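Long-range contact in beta-glucanase (Bacteroides thetaiotaomicron, PDB 6EUG), which probably hydrolyses beta-1,3-galactosidic linkages of arabinogalactan through this family 43 glycoside hydrolase domain of a longer protein that also carries a family 16 module: residues G61-I75 with I103-I115. Residues are numbered along the deposited sequence; the frame is centred on the assembly and turned at random. Where two conformers were deposited one is given.
With GIM (glucoimidazole), chain B.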
ATOM      1  N   GLY A  61      -7.983  -3.808   7.460  1.00 14.05           N
ATOM      2  CA  GLY A  61      -8.285  -3.777   6.022  1.00 13.96           C
ATOM      3  C   GLY A  61      -9.598  -3.049   5.723  1.00 14.53           C
ATOM      4  O   GLY A  61     -10.339  -2.626   6.649  1.00 14.18           O
ATOM      5  N   GLU A  62      -9.891  -2.939   4.427  1.00 13.05           N
ATOM      6  CA  GLU A  62     -11.132  -2.306   3.913  1.00 13.97           C
ATOM      7  C   GLU A  62     -12.345  -3.177   4.244  1.00 14.43           C
ATOM      8  O   GLU A  62     -12.315  -4.416   4.015  1.00 15.20           O
ATOM      9  CB  GLU A  62     -11.050  -2.188   2.404  1.00 16.05           C
ATOM     10  CG  GLU A  62      -9.854  -1.434   1.868  1.00 12.92           C
ATOM     11  CD  GLU A  62      -9.460  -1.822   0.449  1.00 12.93           C
ATOM     12  OE1 GLU A  62      -8.454  -1.265  -0.039  1.00 14.37           O
ATOM     13  OE2 GLU A  62     -10.167  -2.663  -0.187  1.00 14.49           O
ATOM     14  N   HIS A  63     -13.385  -2.573   4.833  1.00 14.31           N
ATOM     15  CA  HIS A  63     -14.687  -3.212   4.921  1.00 14.66           C
ATOM     16  C   HIS A  63     -15.414  -2.953   3.580  1.00 14.01           C
ATOM     17  O   HIS A  63     -15.732  -1.810   3.252  1.00 14.12           O
ATOM     18  CB  HIS A  63     -15.476  -2.649   6.120  1.00 13.90           C
ATOM     19  CG  HIS A  63     -16.799  -3.275   6.326  1.00 15.93           C
ATOM     20  ND1 HIS A  63     -17.839  -3.128   5.429  1.00 17.10           N
ATOM     21  CD2 HIS A  63     -17.297  -3.977   7.376  1.00 18.90           C
ATOM     22  CE1 HIS A  63     -18.908  -3.738   5.912  1.00 17.18           C
ATOM     23  NE2 HIS A  63     -18.600  -4.286   7.072  1.00 18.05           N
ATOM     24  N   ARG A  64     -15.575  -4.004   2.778  1.00 13.73           N
ATOM     25  CA  ARG A  64     -16.181  -3.892   1.472  1.00 16.70           C
ATOM     26  C   ARG A  64     -17.636  -4.347   1.498  1.00 14.89           C
ATOM     27  O   ARG A  64     -17.977  -5.290   2.221  1.00 15.89           O
ATOM     28  CB  ARG A  64     -15.412  -4.695   0.399  1.00 15.92           C
ATOM     29  CG  ARG A  64     -14.033  -4.146   0.017  1.00 16.54           C
ATOM     30  CD  ARG A  64     -14.104  -2.855  -0.782  1.00 16.82           C
ATOM     31  NE  ARG A  64     -12.781  -2.441  -1.238  1.00 16.67           N
ATOM     32  CZ  ARG A  64     -12.543  -1.606  -2.249  1.00 21.31           C
ATOM     33  NH1 ARG A  64     -11.291  -1.320  -2.583  1.00 20.67           N
ATOM     34  NH2 ARG A  64     -13.544  -1.081  -2.962  1.00 26.29           N
ATOM     35  N   PRO A  65     -18.471  -3.754   0.617  1.00 17.31           N
ATOM     36  CA  PRO A  65     -19.864  -4.130   0.455  1.00 17.76           C
ATOM     37  C   PRO A  65     -20.055  -5.378  -0.449  1.00 19.19           C
ATOM     38  O   PRO A  65     -19.171  -5.717  -1.255  1.00 17.29           O
ATOM     39  CB  PRO A  65     -20.458  -2.864  -0.172  1.00 17.81           C
ATOM     40  CG  PRO A  65     -19.404  -2.330  -1.022  1.00 15.55           C
ATOM     41  CD  PRO A  65     -18.134  -2.575  -0.220  1.00 15.21           C
ATOM     42  N   ALA A  66     -21.211  -6.042  -0.322  1.00 19.77           N
ATOM     43  CA  ALA A  66     -21.580  -7.195  -1.161  1.00 20.91           C
ATOM     44  C   ALA A  66     -22.023  -6.765  -2.546  1.00 19.48           C
ATOM     45  O   ALA A  66     -21.931  -7.562  -3.485  1.00 22.36           O
ATOM     46  CB  ALA A  66     -22.686  -8.021  -0.506  1.00 23.50           C
ATOM     47  N   SER A  67     -22.450  -5.507  -2.680  1.00 18.48           N
ATOM     48  CA  SER A  67     -22.846  -4.919  -3.975  1.00 17.98           C
ATOM     49  C   SER A  67     -22.341  -3.463  -4.008  1.00 17.45           C
ATOM     50  O   SER A  67     -22.418  -2.790  -2.982  1.00 18.67           O
ATOM     51  CB  SER A  67     -24.391  -4.998  -4.105  1.00 21.02           C
ATOM     52  OG  SER A  67     -24.818  -4.363  -5.292  1.00 25.52           O
ATOM     53  N   GLY A  68     -21.797  -3.005  -5.149  1.00 17.59           N
ATOM     54  CA  GLY A  68     -21.116  -1.706  -5.267  1.00 17.26           C
ATOM     55  C   GLY A  68     -19.654  -1.863  -4.809  1.00 16.59           C
ATOM     56  O   GLY A  68     -19.188  -2.995  -4.603  1.00 17.93           O
ATOM     57  N   PHE A  69     -18.975  -0.742  -4.579  0.50 15.45           N
ATOM     58  CA  PHE A  69     -17.540  -0.753  -4.195  0.50 13.66           C
ATOM     59  C   PHE A  69     -17.095   0.167  -3.069  0.50 15.25           C
ATOM     60  O   PHE A  69     -16.081  -0.114  -2.409  0.50 17.19           O
ATOM     61  CB  PHE A  69     -16.637  -0.521  -5.441  0.50 13.56           C
ATOM     62  CG  PHE A  69     -16.811   0.835  -6.110  0.50 15.58           C
ATOM     63  CD1 PHE A  69     -17.840   1.055  -7.015  0.50 16.85           C
ATOM     64  CD2 PHE A  69     -15.903   1.858  -5.876  0.50 16.88           C
ATOM     65  CE1 PHE A  69     -17.994   2.294  -7.625  0.50 14.51           C
ATOM     66  CE2 PHE A  69     -16.034   3.089  -6.500  0.50 14.30           C
ATOM     67  CZ  PHE A  69     -17.083   3.309  -7.354  0.50 13.86           C
ATOM     68  N   VAL A  70     -17.787   1.276  -2.859  1.00 15.90           N
ATOM     69  CA  VAL A  70     -17.393   2.212  -1.779  1.00 16.44           C
ATOM     70  C   VAL A  70     -17.825   1.667  -0.400  1.00 17.67           C
ATOM     71  O   VAL A  70     -18.932   1.192  -0.256  1.00 16.88           O
ATOM     72  CB  VAL A  70     -17.982   3.630  -2.019  1.00 17.62           C
ATOM     73  CG1 VAL A  70     -17.609   4.590  -0.884  1.00 18.21           C
ATOM     74  CG2 VAL A  70     -17.536   4.176  -3.366  1.00 17.34           C
ATOM     75  N   THR A  71     -16.924   1.725   0.595  1.00 16.36           N
ATOM     76  CA  THR A  71     -17.266   1.250   1.925  1.00 16.02           C
ATOM     77  C   THR A  71     -18.498   1.953   2.481  1.00 15.76           C
ATOM     78  O   THR A  71     -18.685   3.190   2.303  1.00 15.87           O
ATOM     79  CB  THR A  71     -16.071   1.361   2.926  1.00 15.00           C
ATOM     80  OG1 THR A  71     -16.368   0.634   4.144  1.00 15.27           O
ATOM     81  CG2 THR A  71     -15.742   2.816   3.263  1.00 16.17           C
ATOM     82  N   GLU A  72     -19.296   1.169   3.203  1.00 15.23           N
ATOM     83  CA  GLU A  72     -20.357   1.678   4.061  1.00 16.29           C
ATOM     84  C   GLU A  72     -19.898   2.016   5.505  1.00 16.50           C
ATOM     85  O   GLU A  72     -20.678   2.632   6.287  1.00 16.88           O
ATOM     86  CB  GLU A  72     -21.525   0.670   4.115  1.00 21.78           C
ATOM     87  CG  GLU A  72     -22.321   0.509   2.825  1.00 27.45           C
ATOM     88  CD  GLU A  72     -23.434   1.524   2.616  1.00 33.60           C
ATOM     89  OE1 GLU A  72     -23.835   1.740   1.454  1.00 30.70           O
ATOM     90  OE2 GLU A  72     -23.941   2.110   3.596  1.00 34.44           O
ATOM     91  N   LYS A  73     -18.681   1.576   5.888  1.00 14.98           N
ATOM     92  CA  LYS A  73     -18.274   1.543   7.287  1.00 15.05           C
ATOM     93  C   LYS A  73     -16.906   2.121   7.629  1.00 14.60           C
ATOM     94  O   LYS A  73     -16.792   2.793   8.665  1.00 16.44           O
ATOM     95  CB  LYS A  73     -18.311   0.100   7.828  1.00 16.28           C
ATOM     96  CG  LYS A  73     -19.675  -0.571   7.736  1.00 17.50           C
ATOM     97  CD  LYS A  73     -20.703  -0.024   8.713  1.00 20.45           C
ATOM     98  CE  LYS A  73     -22.091  -0.593   8.396  1.00 25.07           C
ATOM     99  NZ  LYS A  73     -23.075  -0.021   9.349  1.00 25.86           N
ATOM    100  N   GLY A  74     -15.889   1.881   6.779  1.00 14.36           N
ATOM    101  CA  GLY A  74     -14.489   2.294   7.071  1.00 15.34           C
ATOM    102  C   GLY A  74     -13.499   1.138   7.089  1.00 15.27           C
ATOM    103  O   GLY A  74     -13.526   0.251   6.189  1.00 16.68           O
ATOM    104  N   ILE A  75     -12.573   1.198   8.051  1.00 15.07           N
ATOM    105  CA  ILE A  75     -11.456   0.255   8.173  1.00 14.82           C
ATOM    106  C   ILE A  75     -11.730  -0.737   9.312  1.00 13.00           C
ATOM    107  O   ILE A  75     -11.907  -0.330  10.485  1.00 14.59           O
ATOM    108  CB  ILE A  75     -10.141   1.021   8.436  1.00 13.46           C
ATOM    109  CG1 ILE A  75      -9.835   2.063   7.318  1.00 14.27           C
ATOM    110  CG2 ILE A  75      -8.978   0.051   8.673  1.00 14.02           C
ATOM    111  CD1 ILE A  75      -9.856   1.519   5.882  1.00 14.08           C
ATOM    112  N   ILE A 103     -13.558  12.497   5.979  1.00 16.37           N
ATOM    113  CA  ILE A 103     -13.946  11.058   5.972  1.00 17.64           C
ATOM    114  C   ILE A 103     -15.444  10.794   6.176  1.00 15.74           C
ATOM    115  O   ILE A 103     -15.853   9.728   6.680  1.00 15.96           O
ATOM    116  CB  ILE A 103     -13.064  10.183   6.896  1.00 18.41           C
ATOM    117  CG1 ILE A 103     -13.118  10.610   8.361  1.00 21.69           C
ATOM    118  CG2 ILE A 103     -11.622  10.193   6.385  1.00 21.21           C
ATOM    119  CD1 ILE A 103     -12.620   9.532   9.313  1.00 22.55           C
ATOM    120  N   GLU A 104     -16.275  11.742   5.753  1.00 16.68           N
ATOM    121  CA  GLU A 104     -17.729  11.563   5.810  1.00 17.28           C
ATOM    122  C   GLU A 104     -18.174  10.341   5.014  1.00 16.77           C
ATOM    123  O   GLU A 104     -17.551   9.990   3.976  1.00 16.87           O
ATOM    124  CB  GLU A 104     -18.460  12.822   5.342  1.00 18.30           C
ATOM    125  CG  GLU A 104     -18.376  13.167   3.877  1.00 21.60           C
ATOM    126  CD  GLU A 104     -19.116  14.460   3.586  1.00 25.72           C
ATOM    127  OE1 GLU A 104     -18.473  15.317   2.931  1.00 28.55           O
ATOM    128  OE2 GLU A 104     -20.299  14.616   4.065  1.00 23.53           O
ATOM    129  N   LYS A 105     -19.234   9.689   5.496  1.00 17.64           N
ATOM    130  CA  LYS A 105     -19.801   8.529   4.787  1.00 19.12           C
ATOM    131  C   LYS A 105     -20.050   8.896   3.313  1.00 21.08           C
ATOM    132  O   LYS A 105     -20.618   9.971   3.004  1.00 19.83           O
ATOM    133  CB  LYS A 105     -21.102   8.028   5.435  1.00 20.82           C
ATOM    134  CG  LYS A 105     -21.517   6.625   4.997  1.00 23.55           C
ATOM    135  CD  LYS A 105     -22.895   6.254   5.484  1.00 27.33           C
ATOM    136  CE  LYS A 105     -23.530   5.195   4.584  1.00 31.74           C
ATOM    137  NZ  LYS A 105     -23.351   3.896   5.236  1.00 40.59           N
ATOM    138  N   GLY A 106     -19.625   8.000   2.429  1.00 18.24           N
ATOM    139  CA  GLY A 106     -19.577   8.247   0.989  1.00 20.68           C
ATOM    140  C   GLY A 106     -18.171   8.434   0.448  1.00 18.49           C
ATOM    141  O   GLY A 106     -17.962   8.301  -0.764  1.00 18.21           O
ATOM    142  N   CYS A 107     -17.202   8.746   1.327  1.00 18.31           N
ATOM    143  CA  CYS A 107     -15.776   8.785   0.913  1.00 17.79           C
ATOM    144  C   CYS A 107     -15.209   7.377   0.612  1.00 15.27           C
ATOM    145  O   CYS A 107     -15.734   6.351   1.068  1.00 16.56           O
ATOM    146  CB  CYS A 107     -14.935   9.509   1.972  1.00 19.39           C
ATOM    147  SG  CYS A 107     -14.561   8.495   3.427  1.00 17.96           S
ATOM    148  N   ILE A 108     -14.129   7.322  -0.178  1.00 14.11           N
ATOM    149  CA  ILE A 108     -13.411   6.061  -0.437  1.00 14.56           C
ATOM    150  C   ILE A 108     -12.221   5.971   0.533  1.00 13.74           C
ATOM    151  O   ILE A 108     -11.463   6.935   0.659  1.00 14.84           O
ATOM    152  CB  ILE A 108     -12.919   6.026  -1.906  1.00 15.28           C
ATOM    153  CG1 ILE A 108     -14.115   5.859  -2.867  1.00 16.15           C
ATOM    154  CG2 ILE A 108     -11.860   4.978  -2.173  1.00 16.03           C
ATOM    155  CD1 ILE A 108     -13.747   6.173  -4.305  1.00 17.07           C
ATOM    156  N   MET A 109     -12.093   4.830   1.203  0.50 13.40           N
ATOM    157  CA  MET A 109     -11.005   4.544   2.126  0.50 13.75           C
ATOM    158  C   MET A 109     -10.395   3.206   1.704  0.50 15.52           C
ATOM    159  O   MET A 109     -11.062   2.166   1.807  0.50 15.34           O
ATOM    160  CB  MET A 109     -11.578   4.447   3.540  0.50 14.30           C
ATOM    161  CG  MET A 109     -12.146   5.758   4.072  0.50 15.35           C
ATOM    162  SD  MET A 109     -12.917   5.431   5.653  0.50 20.90           S
ATOM    163  CE  MET A 109     -12.268   6.710   6.717  0.50 19.73           C
ATOM    164  N   GLU A 110      -9.144   3.243   1.210  1.00 15.69           N
ATOM    165  CA  GLU A 110      -8.429   2.059   0.681  1.00 14.15           C
ATOM    166  C   GLU A 110      -7.010   1.855   1.233  1.00 12.89           C
ATOM    167  O   GLU A 110      -6.336   2.804   1.667  1.00 14.16           O
ATOM    168  CB  GLU A 110      -8.365   2.085  -0.857  1.00 14.92           C
ATOM    169  CG  GLU A 110      -9.737   1.938  -1.502  1.00 14.80           C
ATOM    170  CD  GLU A 110      -9.757   1.995  -3.025  1.00 15.29           C
ATOM    171  OE1 GLU A 110      -8.688   2.199  -3.671  1.00 16.09           O
ATOM    172  OE2 GLU A 110     -10.886   1.874  -3.594  1.00 18.49           O
ATOM    173  N   ARG A 111      -6.619   0.586   1.254  1.00 11.60           N
ATOM    174  CA  ARG A 111      -5.253   0.167   1.523  1.00 12.59           C
ATOM    175  C   ARG A 111      -4.680   0.706   2.831  1.00 13.64           C
ATOM    176  O   ARG A 111      -3.542   1.165   2.883  1.00 15.88           O
ATOM    177  CB  ARG A 111      -4.356   0.426   0.293  1.00 13.20           C
ATOM    178  CG  ARG A 111      -4.728  -0.414  -0.920  1.00 12.11           C
ATOM    179  CD  ARG A 111      -3.731  -0.360  -2.089  1.00 13.64           C
ATOM    180  NE  ARG A 111      -4.242  -1.151  -3.216  1.00 13.26           N
ATOM    181  CZ  ARG A 111      -4.166  -2.483  -3.331  1.00 13.61           C
ATOM    182  NH1 ARG A 111      -3.503  -3.224  -2.461  1.00 13.95           N
ATOM    183  NH2 ARG A 111      -4.723  -3.106  -4.384  1.00 14.14           N
ATOM    184  N   PRO A 112      -5.443   0.556   3.942  1.00 13.46           N
ATOM    185  CA  PRO A 112      -4.911   1.021   5.214  1.00 14.01           C
ATOM    186  C   PRO A 112      -3.665   0.277   5.685  1.00 12.74           C
ATOM    187  O   PRO A 112      -3.528  -0.935   5.429  1.00 14.15           O
ATOM    188  CB  PRO A 112      -6.057   0.721   6.190  1.00 15.95           C
ATOM    189  CG  PRO A 112      -6.678  -0.533   5.606  1.00 15.63           C
ATOM    190  CD  PRO A 112      -6.642  -0.281   4.116  1.00 15.27           C
ATOM    191  N   LYS A 113      -2.813   0.972   6.415  1.00 12.60           N
ATOM    192  CA  LYS A 113      -1.639   0.385   7.076  1.00 13.44           C
ATOM    193  C   LYS A 113      -1.461   1.040   8.437  1.00 15.31           C
ATOM    194  O   LYS A 113      -1.701   2.226   8.589  1.00 15.86           O
ATOM    195  CB  LYS A 113      -0.353   0.557   6.248  1.00 13.64           C
ATOM    196  CG  LYS A 113      -0.467   0.085   4.778  1.00 13.70           C
ATOM    197  CD  LYS A 113      -0.514  -1.439   4.694  1.00 14.70           C
ATOM    198  CE  LYS A 113      -0.777  -1.913   3.278  1.00 14.14           C
ATOM    199  NZ  LYS A 113      -2.185  -1.578   2.810  1.00 14.60           N
ATOM    200  N   VAL A 114      -1.016   0.247   9.405  1.00 14.64           N
ATOM    201  CA  VAL A 114      -0.740   0.726  10.771  1.00 13.11           C
ATOM    202  C   VAL A 114       0.690   0.392  11.177  1.00 14.06           C
ATOM    203  O   VAL A 114       1.131  -0.767  10.993  1.00 15.77           O
ATOM    204  CB  VAL A 114      -1.750   0.126  11.813  1.00 14.54           C
ATOM    205  CG1 VAL A 114      -1.508   0.655  13.202  1.00 14.59           C
ATOM    206  CG2 VAL A 114      -3.190   0.443  11.409  1.00 16.00           C
ATOM    207  N   ILE A 115       1.350   1.389  11.779  1.00 12.95           N
ATOM    208  CA  ILE A 115       2.687   1.264  12.366  1.00 14.79           C
ATOM    209  C   ILE A 115       2.722   1.793  13.811  1.00 18.10           C
ATOM    210  O   ILE A 115       1.987   2.712  14.175  1.00 18.25           O
ATOM    211  CB  ILE A 115       3.757   1.960  11.505  1.00 16.16           C
ATOM    212  CG1 ILE A 115       3.466   3.458  11.315  1.00 15.50           C
ATOM    213  CG2 ILE A 115       3.935   1.232  10.178  1.00 16.84           C
ATOM    214  CD1 ILE A 115       4.402   4.208  10.394  1.00 17.92           C
TER
HETATM  215  C1  GIM B 401      -6.751  -0.369  -8.228  1.00 21.19           C
HETATM  216  C2  GIM B 401      -6.182  -0.377  -6.861  1.00 20.81           C
HETATM  217  N10 GIM B 401      -8.058  -0.351  -8.541  1.00 23.02           N
HETATM  218  C3  GIM B 401      -7.278  -0.749  -5.846  1.00 20.85           C
HETATM  219  C4  GIM B 401      -8.577   0.042  -6.184  1.00 23.02           C
HETATM  220  C5  GIM B 401      -9.152  -0.418  -7.533  1.00 22.59           C
HETATM  221  C6  GIM B 401     -10.372   0.390  -7.973  1.00 24.67           C
HETATM  222  C7  GIM B 401      -6.884  -0.303 -10.420  1.00 24.58           C
HETATM  223  C8  GIM B 401      -8.161  -0.327  -9.897  1.00 24.10           C
HETATM  224  N1  GIM B 401      -6.027  -0.332  -9.375  1.00 21.48           N
HETATM  225  O3  GIM B 401      -6.868  -0.412  -4.512  1.00 20.77           O
HETATM  226  O2  GIM B 401      -4.970  -1.178  -6.873  1.00 21.37           O
HETATM  227  O4  GIM B 401      -8.396   1.481  -6.193  1.00 21.23           O
HETATM  228  O6  GIM B 401      -9.995   1.724  -8.303  1.00 28.24           O
HETATM  229  O   HOH W   1     -13.483   1.928  -2.497  1.00 23.84           O
HETATM  230  O   HOH W   2     -17.826   5.851   2.787  1.00 17.23           O
HETATM  231  O   HOH W   3     -13.900   2.473   0.223  1.00 18.84           O
HETATM  232  O   HOH W   4     -12.827   0.598   3.312  1.00 17.92           O
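Glu62 reaches with its chain extended beyond CG to strand 108-117, where its OE1 takes the backbone N-H of Arg111 on the anti lone pair (2.9 Å to Arg111 N). Its other oxygen, OE2, is gripped side-on by Arg64 through both NE (2.8 Å) and NH1, which arrive from one face of the carboxylate. The same NH1 makes only a weak, long salt bridge to Glu110 OE2 (3.4 Å), the Arg64 guanidinium and Glu110 carboxylate planes 36° apart. Beside this buried network the packing is apolar: Ile75 CD1 lies against Pro112 CG (3.8 Å) and Met109 CB, CG1 having turned anti to the carbonyl carbon (chi1 -57°). Pro112 CG also meets Gly61 CA. Next comes a buried water seam, bridging the backbones of Thr71 and Gly74 to Met109. The outer side is looser: Val70 and Ile108 side chains meet at about a right angle, and exposed Lys105 NZ bonds Glu72 O (3.1 Å) and forms a salt bridge to Glu72 OE2, modelled doubtfully short. The contact joins adjacent four-stranded blades of the five-bladed propeller characteristic of family 43. Glu110 OE1 accepts from glucoimidazole O4 (2.6 Å), and Arg111 NH2 donates to its O2. Glu62, itself held by Arg64, thus fixes the Arg111 backbone from a second shell, while Tyr136 and a water, with Arg64 a weak third, probably steady the Glu110 carboxylate for sugar binding.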